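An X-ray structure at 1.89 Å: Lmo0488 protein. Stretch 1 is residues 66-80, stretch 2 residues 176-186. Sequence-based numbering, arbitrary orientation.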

ATOM      1  N   GLU A  66     -18.635 -10.543  15.271  1.00 32.49           N
ATOM      2  CA  GLU A  66     -18.647  -9.089  15.395  1.00 27.71           C
ATOM      3  C   GLU A  66     -20.091  -8.627  15.310  1.00 28.19           C
ATOM      4  O   GLU A  66     -20.498  -7.973  14.343  1.00 30.84           O
ATOM      5  N   PRO A  67     -20.898  -8.949  16.324  1.00 28.45           N
ATOM      6  CA  PRO A  67     -22.337  -8.657  16.245  1.00 22.87           C
ATOM      7  C   PRO A  67     -22.663  -7.172  16.187  1.00 28.25           C
ATOM      8  O   PRO A  67     -23.778  -6.813  15.791  1.00 30.40           O
ATOM      9  N   ASP A  68     -21.736  -6.300  16.589  1.00 29.06           N
ATOM     10  CA  ASP A  68     -21.960  -4.863  16.522  1.00 28.63           C
ATOM     11  C   ASP A  68     -21.765  -4.293  15.126  1.00 27.83           C
ATOM     12  O   ASP A  68     -22.114  -3.126  14.897  1.00 24.03           O
ATOM     13  N   ILE A  69     -21.216  -5.069  14.195  1.00 24.47           N
ATOM     14  CA  ILE A  69     -20.901  -4.579  12.859  1.00 19.84           C
ATOM     15  C   ILE A  69     -21.833  -5.247  11.865  1.00 20.93           C
ATOM     16  O   ILE A  69     -22.022  -6.469  11.905  1.00 22.21           O
ATOM     17  N   GLU A  70     -22.426  -4.446  10.991  1.00 22.86           N
ATOM     18  CA  GLU A  70     -23.237  -4.954   9.897  1.00 19.81           C
ATOM     19  C   GLU A  70     -22.365  -5.081   8.658  1.00 20.76           C
ATOM     20  O   GLU A  70     -21.771  -4.095   8.220  1.00 21.88           O
ATOM     21  N   PHE A  71     -22.296  -6.281   8.087  1.00 19.67           N
ATOM     22  CA  PHE A  71     -21.558  -6.530   6.853  1.00 18.30           C
ATOM     23  C   PHE A  71     -22.562  -6.804   5.738  1.00 22.41           C
ATOM     24  O   PHE A  71     -23.411  -7.687   5.881  1.00 19.46           O
ATOM     25  N   LEU A  72     -22.500  -6.026   4.656  1.00 17.28           N
ATOM     26  CA  LEU A  72     -23.350  -6.244   3.491  1.00 19.80           C
ATOM     27  C   LEU A  72     -22.483  -6.433   2.252  1.00 18.67           C
ATOM     28  O   LEU A  72     -21.540  -5.656   2.032  1.00 15.10           O
ATOM     29  N   PRO A  73     -22.782  -7.421   1.409  1.00 25.27           N
ATOM     30  CA  PRO A  73     -21.888  -7.730   0.286  1.00 13.53           C
ATOM     31  C   PRO A  73     -21.756  -6.538  -0.653  1.00 15.31           C
ATOM     32  O   PRO A  73     -22.740  -5.877  -0.986  1.00 16.12           O
ATOM     33  N   LEU A  74     -20.518  -6.236  -1.052  1.00 16.01           N
ATOM     34  CA  LEU A  74     -20.253  -5.109  -1.943  1.00 13.39           C
ATOM     35  C   LEU A  74     -19.580  -5.532  -3.237  1.00 11.92           C
ATOM     36  O   LEU A  74     -20.054  -5.159  -4.315  1.00 15.93           O
ATOM     37  N   THR A  75     -18.508  -6.321  -3.175  1.00 14.96           N
ATOM     38  CA  THR A  75     -17.826  -6.775  -4.388  1.00 12.41           C
ATOM     39  C   THR A  75     -17.160  -8.117  -4.085  1.00 15.38           C
ATOM     40  O   THR A  75     -17.391  -8.716  -3.034  1.00 13.99           O
ATOM     41  N   LYS A  76     -16.344  -8.604  -5.018  1.00 15.57           N
ATOM     42  CA  LYS A  76     -15.692  -9.898  -4.837  1.00 16.73           C
ATOM     43  C   LYS A  76     -14.360  -9.897  -5.567  1.00 13.67           C
ATOM     44  O   LYS A  76     -14.096  -9.037  -6.411  1.00 14.37           O
ATOM     45  N   GLN A  77     -13.516 -10.877  -5.237  1.00 16.90           N
ATOM     46  CA  GLN A  77     -12.241 -11.043  -5.928  1.00 12.62           C
ATOM     47  C   GLN A  77     -12.012 -12.514  -6.223  1.00 13.20           C
ATOM     48  O   GLN A  77     -12.620 -13.395  -5.610  1.00 14.65           O
ATOM     49  N   GLU A  78     -11.119 -12.765  -7.173  1.00 16.71           N
ATOM     50  CA  GLU A  78     -10.689 -14.111  -7.512  1.00 15.07           C
ATOM     51  C   GLU A  78      -9.313 -14.346  -6.894  1.00 15.91           C
ATOM     52  O   GLU A  78      -8.379 -13.580  -7.149  1.00 21.59           O
ATOM     53  N   LEU A  79      -9.185 -15.401  -6.095  1.00 20.36           N
ATOM     54  CA  LEU A  79      -7.876 -15.794  -5.594  1.00 17.89           C
ATOM     55  C   LEU A  79      -7.099 -16.545  -6.673  1.00 16.90           C
ATOM     56  O   LEU A  79      -7.649 -17.405  -7.363  1.00 21.16           O
ATOM     57  N   VAL A  80      -5.816 -16.194  -6.828  1.00 14.67           N
ATOM     58  CA  VAL A  80      -4.924 -16.824  -7.790  1.00 15.15           C
ATOM     59  C   VAL A  80      -3.626 -17.185  -7.080  1.00 21.29           C
ATOM     60  O   VAL A  80      -3.326 -16.683  -5.998  1.00 16.55           O
ATOM     61  N   ASP A 176     -15.493 -18.519  -2.943  1.00 31.56           N
ATOM     62  CA  ASP A 176     -15.693 -17.115  -3.252  1.00 27.70           C
ATOM     63  C   ASP A 176     -15.021 -16.231  -2.209  1.00 18.33           C
ATOM     64  O   ASP A 176     -15.046 -16.527  -1.012  1.00 23.95           O
ATOM     65  N   ARG A 177     -14.367 -15.179  -2.679  1.00 19.67           N
ATOM     66  CA  ARG A 177     -13.785 -14.144  -1.826  1.00 17.13           C
ATOM     67  C   ARG A 177     -14.708 -12.937  -1.958  1.00 15.81           C
ATOM     68  O   ARG A 177     -14.700 -12.262  -2.982  1.00 13.40           O
ATOM     69  N   PHE A 178     -15.525 -12.686  -0.941  1.00 19.54           N
ATOM     70  CA  PHE A 178     -16.413 -11.534  -0.936  1.00 17.13           C
ATOM     71  C   PHE A 178     -15.809 -10.403  -0.114  1.00 21.96           C
ATOM     72  O   PHE A 178     -15.050 -10.639   0.832  1.00 15.10           O
ATOM     73  N   ILE A 179     -16.161  -9.177  -0.494  1.00 17.00           N
ATOM     74  CA  ILE A 179     -15.770  -7.960   0.212  1.00 15.32           C
ATOM     75  C   ILE A 179     -17.039  -7.199   0.576  1.00 16.73           C
ATOM     76  O   ILE A 179     -17.975  -7.116  -0.230  1.00 16.24           O
ATOM     77  N   TYR A 180     -17.062  -6.628   1.779  1.00 12.92           N
ATOM     78  CA  TYR A 180     -18.286  -6.119   2.379  1.00 14.81           C
ATOM     79  C   TYR A 180     -18.173  -4.640   2.699  1.00 18.39           C
ATOM     80  O   TYR A 180     -17.090  -4.129   2.983  1.00 16.52           O
ATOM     81  N   LEU A 181     -19.308  -3.953   2.618  1.00 14.47           N
ATOM     82  CA  LEU A 181     -19.448  -2.620   3.168  1.00 12.07           C
ATOM     83  C   LEU A 181     -19.855  -2.791   4.627  1.00 17.74           C
ATOM     84  O   LEU A 181     -20.880  -3.418   4.921  1.00 17.10           O
ATOM     85  N   ALA A 182     -19.022  -2.304   5.535  1.00 14.95           N
ATOM     86  CA  ALA A 182     -19.224  -2.522   6.961  1.00 14.80           C
ATOM     87  C   ALA A 182     -19.562  -1.204   7.651  1.00 18.00           C
ATOM     88  O   ALA A 182     -19.003  -0.154   7.309  1.00 14.85           O
ATOM     89  N   SER A 183     -20.494  -1.267   8.610  1.00 18.66           N
ATOM     90  CA  SER A 183     -20.918  -0.109   9.387  1.00 18.60           C
ATOM     91  C   SER A 183     -21.373  -0.575  10.767  1.00 26.67           C
ATOM     92  O   SER A 183     -21.646  -1.761  10.981  1.00 24.80           O
ATOM     93  N   LEU A 184     -21.446   0.373  11.707  1.00 20.64           N
ATOM     94  CA  LEU A 184     -21.912   0.051  13.054  1.00 21.98           C
ATOM     95  C   LEU A 184     -23.412  -0.177  13.039  1.00 26.37           C
ATOM     96  O   LEU A 184     -24.177   0.680  12.592  1.00 30.50           O
ATOM     97  N   LYS A 185     -23.838  -1.315  13.578  1.00 26.66           N
ATOM     98  CA  LYS A 185     -25.249  -1.658  13.574  1.00 22.41           C
ATOM     99  C   LYS A 185     -26.048  -0.724  14.483  1.00 24.20           C
ATOM    100  O   LYS A 185     -25.597  -0.343  15.567  1.00 30.01           O
ATOM    101  N   ASN A 186     -27.251  -0.364  14.030  1.00 27.13           N
ATOM    102  CA  ASN A 186     -28.228   0.411  14.807  1.00 29.30           C
ATOM    103  C   ASN A 186     -27.663   1.750  15.287  1.00 27.17           C
ATOM    104  O   ASN A 186     -28.125   2.312  16.278  1.00 29.78           O
TER

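The two stretches pair as antiparallel strands, with a beta bulge between Pro73 and Thr75. Side chains therefore meet mainly beside one another on the two faces of the sheet.

Glu66 and Pro67 open stretch 1 in a type I turn. The side chain of Pro67 points away, but its O lies 3.4 Å from Lys185 CE. Asp68 (chi1 m) also points away; its O accepts a hydrogen bond from Lys185 N at 2.8 Å. Ile69 is m, t. Its CG2 packs against Ala182 CB at 3.9 Å, and its CG1 lies 4.5 Å from Leu184 CD2.

Glu70 (t, t) shares a face with Ser183 (chi1 p). Glu70 OE1 and Ser183 OG are 3.4 Å apart, at too poor an angle for a hydrogen bond. Waters link them instead. Water 1 is 2.9 Å from Glu70 OE1 and 3.0 Å from Ser183 OG, and it also bonds Leu181 O at 2.9 Å. Water 2 lies 2.9 Å from Ser183 OG, donates to Leu184 O at 3.1 Å, and makes a weak bond to Glu70 OE1 at 3.2 Å. The Lys185 side chain runs back over stretch 1, so its CE sits 3.9 Å from Glu70 CB.

Phe71 (chi1 m) lies on the other face, with Ala182. Its CD2 is 3.9 Å from Ala182 CB, and its CB is 3.9 Å from Tyr180 CD2. Leu72 (m, t) shares the Glu70 face with Leu181 (t, m). Pro73 points away, yet its CB remains 4.2 Å from Tyr180 CE2. The Tyr180 ring (chi1 m) also approaches the backbone here, with CD2 3.5 Å from Pro73 N.

At the bulge, Leu74 (t, p) points toward stretch 2, and its CB lies 4.4 Å from Leu181 CB. Leu74 N and Thr75 N both donate to Ile179 O, at 2.8 and 3.1 Å. Thr75 (chi1 t) shares a face with Ile179 (m, t), and its CG2 is 3.7 Å from Ile179 CB.

Lys76 (p, t, t, p) lies on the Phe178 face. Its CB is 4.1 Å from Phe178 CD1, but its end leads away. Gln77 (m, t) brings its amide nearer: CD is 3.5 Å from Ile179 CD1, and OE1 accepts a 3.0 Å hydrogen bond from Arg177 NE, at the guanidinium edge. Water 3 reinforces this pair, donating to Gln77 OE1 at 2.6 Å and accepting from Arg177 NH2 at 2.8 Å. Leu79 (m, t) closes the contact, with CG 4.5 Å from Arg177 CB.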

ATOM      1  CB  GLU A  66     -17.788  -8.436  14.314  1.00 29.49           C
ATOM      2  CG  GLU A  66     -16.318  -8.761  14.426  1.00 32.60           C
ATOM      3  CD  GLU A  66     -15.715  -8.140  15.660  1.00 33.22           C
ATOM      4  OE1 GLU A  66     -16.436  -7.362  16.317  1.00 31.41           O
ATOM      5  OE2 GLU A  66     -14.537  -8.418  15.968  1.00 33.39           O
ATOM      6  CB  PRO A  67     -22.886  -9.302  17.522  1.00 28.49           C
ATOM      7  CG  PRO A  67     -21.732  -9.255  18.474  1.00 31.32           C
ATOM      8  CD  PRO A  67     -20.511  -9.500  17.634  1.00 27.42           C
ATOM      9  CB  ASP A  68     -21.030  -4.151  17.503  1.00 30.15           C
ATOM     10  CG  ASP A  68     -21.290  -4.554  18.950  1.00 41.24           C
ATOM     11  OD1 ASP A  68     -22.451  -4.898  19.277  1.00 38.66           O
ATOM     12  OD2 ASP A  68     -20.333  -4.530  19.748  1.00 42.38           O
ATOM     13  CB  ILE A  69     -19.431  -4.832  12.498  1.00 22.49           C
ATOM     14  CG1 ILE A  69     -18.529  -4.047  13.454  1.00 27.14           C
ATOM     15  CG2 ILE A  69     -19.159  -4.385  11.079  1.00 16.58           C
ATOM     16  CD1 ILE A  69     -17.088  -4.282  13.251  1.00 32.01           C
ATOM     17  CB  GLU A  70     -24.404  -4.017   9.620  1.00 20.23           C
ATOM     18  CG  GLU A  70     -25.159  -4.376   8.373  1.00 23.71           C
ATOM     19  CD  GLU A  70     -26.116  -3.304   7.959  1.00 27.46           C
ATOM     20  OE1 GLU A  70     -25.675  -2.258   7.447  1.00 31.68           O
ATOM     21  OE2 GLU A  70     -27.321  -3.509   8.156  1.00 21.88           O
ATOM     22  CB  PHE A  71     -20.617  -7.728   6.998  1.00 19.26           C
ATOM     23  CG  PHE A  71     -19.533  -7.557   8.039  1.00 18.54           C
ATOM     24  CD1 PHE A  71     -19.752  -7.953   9.356  1.00 24.06           C
ATOM     25  CD2 PHE A  71     -18.294  -7.035   7.698  1.00 17.90           C
ATOM     26  CE1 PHE A  71     -18.753  -7.824  10.327  1.00 26.03           C
ATOM     27  CE2 PHE A  71     -17.278  -6.910   8.661  1.00 23.73           C
ATOM     28  CZ  PHE A  71     -17.519  -7.303   9.980  1.00 24.06           C
ATOM     29  CB  LEU A  72     -24.344  -5.079   3.269  1.00 19.21           C
ATOM     30  CG  LEU A  72     -25.397  -4.926   4.382  1.00 20.20           C
ATOM     31  CD1 LEU A  72     -26.214  -3.698   4.176  1.00 19.21           C
ATOM     32  CD2 LEU A  72     -26.310  -6.128   4.404  1.00 20.61           C
ATOM     33  CB  PRO A  73     -22.576  -8.927  -0.393  1.00 19.55           C
ATOM     34  CG  PRO A  73     -24.005  -8.841   0.025  1.00 26.99           C
ATOM     35  CD  PRO A  73     -24.002  -8.247   1.405  1.00 26.97           C
ATOM     36  CB  LEU A  74     -19.391  -4.045  -1.240  1.00 12.98           C
ATOM     37  CG  LEU A  74     -18.997  -2.847  -2.122  1.00 17.95           C
ATOM     38  CD1 LEU A  74     -20.204  -2.002  -2.512  1.00 16.67           C
ATOM     39  CD2 LEU A  74     -17.946  -1.989  -1.401  1.00 18.33           C
ATOM     40  CB  THR A  75     -16.842  -5.704  -4.880  1.00 15.04           C
ATOM     41  OG1 THR A  75     -16.265  -6.115  -6.115  1.00 14.15           O
ATOM     42  CG2 THR A  75     -15.728  -5.434  -3.840  1.00 12.85           C
ATOM     43  CB  LYS A  76     -16.558 -11.046  -5.351  1.00 16.80           C
ATOM     44  CG  LYS A  76     -16.807 -11.007  -6.851  1.00 17.01           C
ATOM     45  CD  LYS A  76     -17.931 -11.967  -7.226  1.00 32.00           C
ATOM     46  CE  LYS A  76     -18.326 -11.796  -8.683  1.00 47.81           C
ATOM     47  NZ  LYS A  76     -17.114 -11.821  -9.554  1.00 55.76           N
ATOM     48  CB  GLN A  77     -11.070 -10.490  -5.105  1.00 15.37           C
ATOM     49  CG  GLN A  77     -11.155  -8.999  -4.892  1.00 16.58           C
ATOM     50  CD  GLN A  77     -10.098  -8.484  -3.957  1.00 17.20           C
ATOM     51  OE1 GLN A  77      -9.751  -9.135  -2.966  1.00 13.32           O
ATOM     52  NE2 GLN A  77      -9.574  -7.304  -4.264  1.00 14.45           N
ATOM     53  CB  GLU A  78     -10.638 -14.290  -9.031  1.00 25.49           C
ATOM     54  CG  GLU A  78     -10.112 -15.643  -9.490  1.00 34.77           C
ATOM     55  CD  GLU A  78      -9.732 -15.665 -10.975  1.00 44.88           C
ATOM     56  OE1 GLU A  78      -9.945 -14.642 -11.673  1.00 43.49           O
ATOM     57  OE2 GLU A  78      -9.213 -16.711 -11.440  1.00 35.91           O
ATOM     58  CB  LEU A  79      -8.027 -16.662  -4.350  1.00 21.07           C
ATOM     59  CG  LEU A  79      -8.482 -15.899  -3.110  1.00 19.90           C
ATOM     60  CD1 LEU A  79      -8.413 -16.825  -1.888  1.00 21.56           C
ATOM     61  CD2 LEU A  79      -7.636 -14.635  -2.942  1.00 15.83           C
ATOM     62  CB  VAL A  80      -4.617 -15.913  -9.000  1.00 16.27           C
ATOM     63  CG1 VAL A  80      -5.825 -15.769  -9.886  1.00 14.92           C
ATOM     64  CG2 VAL A  80      -4.107 -14.525  -8.529  1.00 19.86           C
ATOM     65  CB  ASP A 176     -17.187 -16.810  -3.333  1.00 33.49           C
ATOM     66  CG  ASP A 176     -17.884 -17.655  -4.379  1.00 46.29           C
ATOM     67  OD1 ASP A 176     -17.729 -17.349  -5.581  1.00 43.49           O
ATOM     68  OD2 ASP A 176     -18.564 -18.635  -3.997  1.00 54.56           O
ATOM     69  CB  ARG A 177     -12.356 -13.803  -2.266  1.00 18.09           C
ATOM     70  CG  ARG A 177     -11.552 -12.895  -1.316  1.00 13.24           C
ATOM     71  CD  ARG A 177     -12.156 -11.472  -1.201  1.00 17.58           C
ATOM     72  NE  ARG A 177     -11.179 -10.477  -0.744  1.00 17.97           N
ATOM     73  CZ  ARG A 177     -10.948 -10.158   0.530  1.00 17.66           C
ATOM     74  NH1 ARG A 177     -11.630 -10.748   1.506  1.00 14.04           N
ATOM     75  NH2 ARG A 177     -10.044  -9.227   0.828  1.00 17.31           N
ATOM     76  CB  PHE A 178     -17.786 -11.889  -0.375  1.00 19.94           C
ATOM     77  CG  PHE A 178     -18.596 -12.756  -1.284  1.00 25.03           C
ATOM     78  CD1 PHE A 178     -19.183 -12.236  -2.427  1.00 30.30           C
ATOM     79  CD2 PHE A 178     -18.765 -14.100  -0.999  1.00 29.14           C
ATOM     80  CE1 PHE A 178     -19.927 -13.045  -3.262  1.00 33.59           C
ATOM     81  CE2 PHE A 178     -19.508 -14.910  -1.829  1.00 33.32           C
ATOM     82  CZ  PHE A 178     -20.088 -14.388  -2.960  1.00 33.50           C
ATOM     83  CB  ILE A 179     -14.829  -7.099  -0.656  1.00 13.05           C
ATOM     84  CG1 ILE A 179     -13.471  -7.799  -0.809  1.00 11.52           C
ATOM     85  CG2 ILE A 179     -14.684  -5.678  -0.076  1.00 17.88           C
ATOM     86  CD1 ILE A 179     -12.560  -7.142  -1.799  1.00 18.29           C
ATOM     87  CB  TYR A 180     -18.617  -6.879   3.669  1.00 14.96           C
ATOM     88  CG  TYR A 180     -18.878  -8.329   3.411  1.00 16.40           C
ATOM     89  CD1 TYR A 180     -17.822  -9.224   3.242  1.00 17.75           C
ATOM     90  CD2 TYR A 180     -20.175  -8.813   3.313  1.00 18.17           C
ATOM     91  CE1 TYR A 180     -18.047 -10.567   2.989  1.00 18.09           C
ATOM     92  CE2 TYR A 180     -20.412 -10.163   3.049  1.00 20.34           C
ATOM     93  CZ  TYR A 180     -19.343 -11.026   2.893  1.00 20.90           C
ATOM     94  OH  TYR A 180     -19.576 -12.359   2.645  1.00 20.42           O
ATOM     95  CB  LEU A 181     -20.481  -1.803   2.383  1.00 12.64           C
ATOM     96  CG  LEU A 181     -20.586  -0.295   2.653  1.00 19.31           C
ATOM     97  CD1 LEU A 181     -20.924   0.000   4.095  1.00 29.96           C
ATOM     98  CD2 LEU A 181     -19.306   0.394   2.276  1.00 21.85           C
ATOM     99  CB  ALA A 182     -17.981  -3.170   7.589  1.00 18.75           C
ATOM    100  CB  SER A 183     -22.050   0.656   8.693  1.00 20.41           C
ATOM    101  OG  SER A 183     -23.197  -0.162   8.522  1.00 23.62           O
ATOM    102  CB  LEU A 184     -21.588   1.175  14.038  1.00 23.60           C
ATOM    103  CG  LEU A 184     -20.178   1.300  14.586  1.00 30.35           C
ATOM    104  CD1 LEU A 184     -20.146   2.412  15.662  1.00 22.61           C
ATOM    105  CD2 LEU A 184     -19.709  -0.048  15.141  1.00 29.26           C
ATOM    106  CB  LYS A 185     -25.412  -3.112  14.024  1.00 29.31           C
ATOM    107  CG  LYS A 185     -26.591  -3.839  13.418  1.00 34.35           C
ATOM    108  CD  LYS A 185     -26.521  -5.338  13.706  1.00 39.44           C
ATOM    109  CE  LYS A 185     -25.425  -6.009  12.869  1.00 46.39           C
ATOM    110  NZ  LYS A 185     -25.533  -7.499  12.836  1.00 46.93           N
ATOM    111  CB  ASN A 186     -28.750  -0.392  16.008  1.00 39.89           C
ATOM    112  CG  ASN A 186     -29.394  -1.708  15.609  1.00 42.75           C
ATOM    113  OD1 ASN A 186     -30.175  -1.776  14.659  1.00 46.26           O
ATOM    114  ND2 ASN A 186     -29.084  -2.762  16.355  1.00 39.40           N
TER
HETATM  115  O   HOH W   1     -23.079  -2.057   6.192  1.00 17.81           O
HETATM  116  O   HOH W   2     -25.665  -0.381  10.049  1.00 43.59           O
HETATM  117  O   HOH W   3      -8.333  -8.145  -1.042  1.00 15.29           O
HETATM  118  O   HOH W   4     -14.924 -14.987  -5.607  1.00 31.91           O